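Local atomic coordinates of ThiJ/PfpI family protein (Pseudomonas syringae pv. tomato, PDB entry 3EWN), a protein that is of unknown function but belongs to the DJ-1/PfpI family, whose fold it shares with the class I glutamine amidotransferases. Residues 147-152 / 156-161; 160-165 / 174-179. All coordinates share one frame; numbering follows the deposited sequence.

Contact 1. Residues 147-152 / 156-161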
ATOM      1  N   CYS A 147       5.064  -1.616 -19.838  1.00  8.76           N
ATOM      2  CA  CYS A 147       5.533  -2.909 -20.336  1.00  8.50           C
ATOM      3  C   CYS A 147       4.422  -3.891 -20.690  1.00  9.54           C
ATOM      4  O   CYS A 147       4.684  -5.070 -20.913  1.00 11.32           O
ATOM      5  CB  CYS A 147       6.444  -3.558 -19.289  1.00  7.54           C
ATOM      6  SG  CYS A 147       5.630  -3.887 -17.699  1.00  9.00           S
ATOM      7  N   ARG A 148       3.188  -3.407 -20.756  1.00  9.38           N
ATOM      8  CA  ARG A 148       2.053  -4.274 -21.062  1.00 10.55           C
ATOM      9  C   ARG A 148       2.192  -5.043 -22.381  1.00 10.80           C
ATOM     10  O   ARG A 148       1.943  -6.251 -22.437  1.00  9.87           O
ATOM     11  CB  ARG A 148       0.765  -3.444 -21.079  1.00 11.85           C
ATOM     12  CG  ARG A 148      -0.502  -4.273 -21.124  1.00 13.35           C
ATOM     13  CD  ARG A 148      -1.747  -3.394 -21.062  1.00 16.05           C
ATOM     14  NE  ARG A 148      -1.869  -2.542 -22.243  1.00 18.75           N
ATOM     15  CZ  ARG A 148      -1.795  -1.215 -22.225  1.00 19.74           C
ATOM     16  NH1 ARG A 148      -1.601  -0.567 -21.083  1.00 20.35           N
ATOM     17  NH2 ARG A 148      -1.908  -0.534 -23.356  1.00 23.53           N
ATOM     18  N   ASP A 149       2.594  -4.354 -23.444  1.00 11.57           N
ATOM     19  CA  ASP A 149       2.722  -5.016 -24.737  1.00 12.79           C
ATOM     20  C   ASP A 149       3.793  -6.094 -24.790  1.00 12.62           C
ATOM     21  O   ASP A 149       3.712  -7.005 -25.613  1.00 12.48           O
ATOM     22  CB  ASP A 149       2.968  -3.990 -25.843  1.00 16.24           C
ATOM     23  CG  ASP A 149       1.745  -3.150 -26.129  1.00 19.03           C
ATOM     24  OD1 ASP A 149       0.635  -3.719 -26.166  1.00 21.73           O
ATOM     25  OD2 ASP A 149       1.891  -1.928 -26.324  1.00 24.31           O
ATOM     26  N   ALA A 150       4.790  -6.003 -23.917  1.00 11.20           N
ATOM     27  CA  ALA A 150       5.857  -6.998 -23.894  1.00 10.85           C
ATOM     28  C   ALA A 150       5.305  -8.394 -23.610  1.00 10.54           C
ATOM     29  O   ALA A 150       5.875  -9.393 -24.049  1.00 11.60           O
ATOM     30  CB  ALA A 150       6.905  -6.625 -22.837  1.00  9.97           C
ATOM     31  N   LEU A 151       4.188  -8.454 -22.887  1.00  9.95           N
ATOM     32  CA  LEU A 151       3.568  -9.723 -22.517  1.00  8.51           C
ATOM     33  C   LEU A 151       3.294 -10.658 -23.693  1.00  9.58           C
ATOM     34  O   LEU A 151       3.299 -11.880 -23.532  1.00  8.62           O
ATOM     35  CB  LEU A 151       2.264  -9.470 -21.753  1.00  7.60           C
ATOM     36  CG  LEU A 151       2.408  -8.765 -20.402  1.00  8.82           C
ATOM     37  CD1 LEU A 151       1.026  -8.455 -19.837  1.00  8.43           C
ATOM     38  CD2 LEU A 151       3.212  -9.649 -19.446  1.00  9.41           C
ATOM     39  N   ALA A 152       3.055 -10.082 -24.868  1.00  8.12           N
ATOM     40  CA  ALA A 152       2.784 -10.868 -26.072  1.00  9.19           C
ATOM     41  C   ALA A 152       3.927 -11.839 -26.364  1.00  9.79           C
ATOM     42  O   ALA A 152       3.717 -12.913 -26.931  1.00  9.25           O
ATOM     43  CB  ALA A 152       2.572  -9.932 -27.266  1.00  9.22           C
ATOM     44  N   ALA A 156       1.065 -14.271 -24.108  1.00  9.22           N
ATOM     45  CA  ALA A 156      -0.128 -13.677 -23.526  1.00  8.10           C
ATOM     46  C   ALA A 156      -0.783 -12.719 -24.512  1.00  8.18           C
ATOM     47  O   ALA A 156      -0.217 -12.399 -25.560  1.00  9.37           O
ATOM     48  CB  ALA A 156       0.227 -12.939 -22.236  1.00  8.37           C
ATOM     49  N   ILE A 157      -1.993 -12.285 -24.179  1.00  8.54           N
ATOM     50  CA  ILE A 157      -2.727 -11.346 -25.009  1.00  8.16           C
ATOM     51  C   ILE A 157      -2.821 -10.065 -24.197  1.00  8.91           C
ATOM     52  O   ILE A 157      -3.637  -9.958 -23.280  1.00  8.93           O
ATOM     53  CB  ILE A 157      -4.151 -11.860 -25.330  1.00  7.96           C
ATOM     54  CG1 ILE A 157      -4.061 -13.173 -26.109  1.00  9.73           C
ATOM     55  CG2 ILE A 157      -4.909 -10.828 -26.150  1.00  8.45           C
ATOM     56  CD1 ILE A 157      -5.405 -13.844 -26.328  1.00 12.49           C
ATOM     57  N   PRO A 158      -1.954  -9.087 -24.497  1.00  9.38           N
ATOM     58  CA  PRO A 158      -1.981  -7.821 -23.758  1.00  9.43           C
ATOM     59  C   PRO A 158      -3.375  -7.206 -23.821  1.00 10.39           C
ATOM     60  O   PRO A 158      -3.920  -7.008 -24.906  1.00 10.98           O
ATOM     61  CB  PRO A 158      -0.933  -6.979 -24.484  1.00 10.32           C
ATOM     62  CG  PRO A 158       0.049  -8.009 -24.945  1.00 11.11           C
ATOM     63  CD  PRO A 158      -0.858  -9.094 -25.479  1.00 10.19           C
ATOM     64  N   THR A 159      -3.943  -6.910 -22.654  1.00 10.04           N
ATOM     65  CA  THR A 159      -5.282  -6.335 -22.561  1.00  9.67           C
ATOM     66  C   THR A 159      -5.254  -5.051 -21.730  1.00 11.38           C
ATOM     67  O   THR A 159      -4.804  -5.062 -20.585  1.00  8.60           O
ATOM     68  CB  THR A 159      -6.246  -7.334 -21.894  1.00 10.96           C
ATOM     69  OG1 THR A 159      -6.124  -8.610 -22.535  1.00 11.38           O
ATOM     70  CG2 THR A 159      -7.683  -6.848 -22.007  1.00 12.17           C
ATOM     71  N   GLU A 160      -5.744  -3.949 -22.293  1.00 11.34           N
ATOM     72  CA  GLU A 160      -5.735  -2.691 -21.556  1.00 13.14           C
ATOM     73  C   GLU A 160      -6.965  -2.506 -20.678  1.00 12.73           C
ATOM     74  O   GLU A 160      -7.981  -1.967 -21.113  1.00 13.75           O
ATOM     75  CB  GLU A 160      -5.606  -1.489 -22.501  1.00 16.85           C
ATOM     76  CG  GLU A 160      -5.064  -0.240 -21.796  1.00 20.23           C
ATOM     77  CD  GLU A 160      -5.081   1.013 -22.657  1.00 24.23           C
ATOM     78  OE1 GLU A 160      -4.980   0.901 -23.897  1.00 22.77           O
ATOM     79  OE2 GLU A 160      -5.174   2.120 -22.084  1.00 25.54           O
ATOM     80  N   ALA A 161      -6.856  -2.973 -19.440  1.00 11.73           N
ATOM     81  CA  ALA A 161      -7.907  -2.861 -18.438  1.00 11.08           C
ATOM     82  C   ALA A 161      -7.172  -2.826 -17.101  1.00 10.93           C
ATOM     83  O   ALA A 161      -6.063  -3.350 -16.991  1.00 10.84           O
ATOM     84  CB  ALA A 161      -8.841  -4.059 -18.497  1.00 12.08           C
TER
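L151 and A156 are joined where the chain folds back on the 3-10 segment that includes residues 149-152: the N-H of A156 makes a weak bond of 3.3 Å to the carbonyl O of L151. Beside it, the CA-H of A152 points almost straight at the carbonyl O of A156, with A152 CA and A156 O 3.4 Å apart. Further along, D149 and P158 bring their CA atoms to 5.6 Å.

The ring of P158 packs against the 3-10 segment. Its CG is 3.6 Å from the carbonyl O of R148 and 3.9 Å from the CB of A152, while the CB of L151 packs on both P158 and A156. Strand 157-158 pairs in parallel with strand 140-141, so the contact joins the loop between these strands to the second of them.

R148 reaches past P158 to E160. It leaves the backbone extended (CG anti to N, chi1 -169°), putting R148 CD 3.5 Å from T159 O; the bend at chi3 (65°) then turns the guanidinium over E160. E160 CG sits over the centre of that plane, 3.4 Å from R148 CZ, and the carboxylate is stacked 13° from parallel. R148 NH2 and E160 OE1 are 3.4 Å apart, yet no N-H is aimed at the oxygen; the attraction is therefore probably diffuse, charge with charge near the surface, and lacks the directionality of a bidentate pair.

Contact 2. Residues 160-165 / 174-179; sequences EARVVR and GVTAGL
R162, to which E160 and A161 lead, is the residue of 160-165 that meets the turn at 174-177, its CA lying 6.1 Å from that of A177.

With CG anti to the backbone N (chi1 -165°) and the chain extended as far as NE, the R162 side chain passes over A177. R162 CG touches the CB of A177 at 3.7 Å, and the guanidinium then lies with one face on the same residue, R162 CZ being 3.5 Å from the CA of A177 and that CA offset toward the rim of the group. The edge is used by R162 NH2, which donates to T176 OG1 at 3.0 Å, 10° out of the guanidinium plane with an N-H...O angle of 147°. R162 NH2 also donates to a water 2.9 Å away that in turn donates to the carbonyl O of T176. The stronger polar partner of R162 is D180, in a salt bridge with NE, while R162 NH1 donates to E203 O of the second subunit and T176 OG1 is bonded to S202 O of that subunit. Every nitrogen of the guanidinium is thus engaged, which should fix its rotation.

Beyond R162 the chain passes through V163 and V164 in edge strand 163-166 to R165, whose side chain pairs with E188 of helix 177-189. The strand runs antiparallel to 169-172, from which a type II' turn, G174 to A177, leads into that helix; V175 and L179 pack on helix 36-46, and the L179 side chains of the two subunits meet.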
ATOM      1  N   GLU A 160      -5.744  -3.949 -22.293  1.00 11.34           N
ATOM      2  CA  GLU A 160      -5.735  -2.691 -21.556  1.00 13.14           C
ATOM      3  C   GLU A 160      -6.965  -2.506 -20.678  1.00 12.73           C
ATOM      4  O   GLU A 160      -7.981  -1.967 -21.113  1.00 13.75           O
ATOM      5  CB  GLU A 160      -5.606  -1.489 -22.501  1.00 16.85           C
ATOM      6  CG  GLU A 160      -5.064  -0.240 -21.796  1.00 20.23           C
ATOM      7  CD  GLU A 160      -5.081   1.013 -22.657  1.00 24.23           C
ATOM      8  OE1 GLU A 160      -4.980   0.901 -23.897  1.00 22.77           O
ATOM      9  OE2 GLU A 160      -5.174   2.120 -22.084  1.00 25.54           O
ATOM     10  N   ALA A 161      -6.856  -2.973 -19.440  1.00 11.73           N
ATOM     11  CA  ALA A 161      -7.907  -2.861 -18.438  1.00 11.08           C
ATOM     12  C   ALA A 161      -7.172  -2.826 -17.101  1.00 10.93           C
ATOM     13  O   ALA A 161      -6.063  -3.350 -16.991  1.00 10.84           O
ATOM     14  CB  ALA A 161      -8.841  -4.059 -18.497  1.00 12.08           C
ATOM     15  N   ARG A 162      -7.776  -2.209 -16.092  1.00 10.08           N
ATOM     16  CA  ARG A 162      -7.139  -2.108 -14.782  1.00 10.30           C
ATOM     17  C   ARG A 162      -7.022  -3.474 -14.111  1.00  9.01           C
ATOM     18  O   ARG A 162      -6.050  -3.755 -13.404  1.00  8.32           O
ATOM     19  CB  ARG A 162      -7.930  -1.151 -13.894  1.00  9.54           C
ATOM     20  CG  ARG A 162      -7.174  -0.696 -12.656  1.00  9.84           C
ATOM     21  CD  ARG A 162      -7.893   0.467 -12.007  1.00 10.07           C
ATOM     22  NE  ARG A 162      -7.233   0.962 -10.803  1.00  8.27           N
ATOM     23  CZ  ARG A 162      -6.079   1.623 -10.787  1.00  8.22           C
ATOM     24  NH1 ARG A 162      -5.425   1.873 -11.915  1.00  6.83           N
ATOM     25  NH2 ARG A 162      -5.600   2.080  -9.639  1.00  6.86           N
ATOM     26  N   VAL A 163      -8.029  -4.313 -14.329  1.00  7.82           N
ATOM     27  CA  VAL A 163      -8.049  -5.663 -13.781  1.00  8.66           C
ATOM     28  C   VAL A 163      -8.537  -6.583 -14.889  1.00  8.81           C
ATOM     29  O   VAL A 163      -9.586  -6.343 -15.480  1.00 10.43           O
ATOM     30  CB  VAL A 163      -9.003  -5.788 -12.573  1.00  8.63           C
ATOM     31  CG1 VAL A 163      -9.031  -7.229 -12.082  1.00 10.58           C
ATOM     32  CG2 VAL A 163      -8.555  -4.856 -11.455  1.00 10.42           C
ATOM     33  N   VAL A 164      -7.771  -7.631 -15.170  1.00  8.41           N
ATOM     34  CA  VAL A 164      -8.131  -8.569 -16.227  1.00  8.26           C
ATOM     35  C   VAL A 164      -8.221  -9.995 -15.713  1.00  8.69           C
ATOM     36  O   VAL A 164      -7.312 -10.478 -15.035  1.00  7.87           O
ATOM     37  CB  VAL A 164      -7.083  -8.544 -17.372  1.00  7.40           C
ATOM     38  CG1 VAL A 164      -7.437  -9.587 -18.431  1.00  9.52           C
ATOM     39  CG2 VAL A 164      -7.016  -7.160 -17.988  1.00  8.81           C
ATOM     40  N   ARG A 165      -9.331 -10.664 -16.017  1.00  6.72           N
ATOM     41  CA  ARG A 165      -9.481 -12.050 -15.617  1.00  8.52           C
ATOM     42  C   ARG A 165      -9.713 -12.927 -16.837  1.00  7.84           C
ATOM     43  O   ARG A 165     -10.533 -12.619 -17.691  1.00  9.48           O
ATOM     44  CB  ARG A 165     -10.642 -12.249 -14.640  1.00  9.18           C
ATOM     45  CG  ARG A 165     -10.793 -13.724 -14.276  1.00 14.75           C
ATOM     46  CD  ARG A 165     -11.876 -14.014 -13.254  1.00 16.75           C
ATOM     47  NE  ARG A 165     -11.904 -15.445 -12.959  1.00 20.73           N
ATOM     48  CZ  ARG A 165     -12.732 -16.023 -12.095  1.00 22.17           C
ATOM     49  NH1 ARG A 165     -13.614 -15.293 -11.428  1.00 23.80           N
ATOM     50  NH2 ARG A 165     -12.670 -17.334 -11.895  1.00 23.73           N
ATOM     51  N   GLY A 174      -0.873  -1.225 -13.391  1.00  8.63           N
ATOM     52  CA  GLY A 174       0.153  -0.574 -12.602  1.00  9.12           C
ATOM     53  C   GLY A 174      -0.142  -0.277 -11.142  1.00  8.79           C
ATOM     54  O   GLY A 174      -1.273   0.010 -10.750  1.00  8.19           O
ATOM     55  N   VAL A 175       0.920  -0.359 -10.347  1.00  8.94           N
ATOM     56  CA  VAL A 175       0.922  -0.091  -8.910  1.00  7.52           C
ATOM     57  C   VAL A 175      -0.400  -0.102  -8.130  1.00  7.74           C
ATOM     58  O   VAL A 175      -0.834  -1.153  -7.647  1.00  9.39           O
ATOM     59  CB  VAL A 175       1.645   1.252  -8.643  1.00  7.17           C
ATOM     60  CG1 VAL A 175       1.908   1.424  -7.158  1.00  8.07           C
ATOM     61  CG2 VAL A 175       2.960   1.294  -9.436  1.00  7.62           C
ATOM     62  N   THR A 176      -1.029   1.063  -7.997  1.00  7.46           N
ATOM     63  CA  THR A 176      -2.262   1.182  -7.224  1.00  7.40           C
ATOM     64  C   THR A 176      -3.420   0.299  -7.667  1.00  8.16           C
ATOM     65  O   THR A 176      -4.367   0.090  -6.908  1.00  8.55           O
ATOM     66  CB  THR A 176      -2.739   2.648  -7.163  1.00  8.50           C
ATOM     67  OG1 THR A 176      -2.987   3.130  -8.487  1.00  9.04           O
ATOM     68  CG2 THR A 176      -1.676   3.521  -6.502  1.00  8.75           C
ATOM     69  N   ALA A 177      -3.351  -0.229  -8.886  1.00  7.22           N
ATOM     70  CA  ALA A 177      -4.404  -1.113  -9.381  1.00  7.98           C
ATOM     71  C   ALA A 177      -4.537  -2.336  -8.468  1.00  7.18           C
ATOM     72  O   ALA A 177      -5.568  -3.013  -8.455  1.00  6.98           O
ATOM     73  CB  ALA A 177      -4.081  -1.558 -10.810  1.00  7.60           C
ATOM     74  N   GLY A 178      -3.484  -2.617  -7.708  1.00  7.32           N
ATOM     75  CA  GLY A 178      -3.496  -3.759  -6.806  1.00  6.62           C
ATOM     76  C   GLY A 178      -4.651  -3.752  -5.823  1.00  8.03           C
ATOM     77  O   GLY A 178      -5.119  -4.809  -5.402  1.00  7.70           O
ATOM     78  N   LEU A 179      -5.108  -2.565  -5.442  1.00  7.19           N
ATOM     79  CA  LEU A 179      -6.228  -2.462  -4.510  1.00  7.01           C
ATOM     80  C   LEU A 179      -7.527  -2.954  -5.138  1.00  7.07           C
ATOM     81  O   LEU A 179      -8.309  -3.657  -4.496  1.00  7.44           O
ATOM     82  CB  LEU A 179      -6.401  -1.017  -4.053  1.00  6.45           C
ATOM     83  CG  LEU A 179      -5.355  -0.501  -3.071  1.00  7.14           C
ATOM     84  CD1 LEU A 179      -5.509   1.006  -2.902  1.00  8.39           C
ATOM     85  CD2 LEU A 179      -5.519  -1.221  -1.733  1.00  8.58           C
TER
HETATM   86  O   HOH W   1      -6.484   1.952  -6.926  1.00 10.06           O

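In the fold
Contacts 1 and 2 share E160 and A161, and their centres are 12 Å apart. The chain leaves strand 157-158 in contact 1 and crosses this shared piece into strand 163-166 of contact 2; T159 CB and V164 CG2 meet at 4.0 Å where the two regions pack. Two arginines meet this path: R148 comes to it from outside, at E160, and R162 leaves it toward A177. Contact 1 lies farther out, about 16 Å between its centre and that of the chain, within one subunit; contact 2, about 9 Å from the chain centre, also touches the second subunit. T142 ties them together, its OG1 bonded to A161 O and R148 and V164 packed on it.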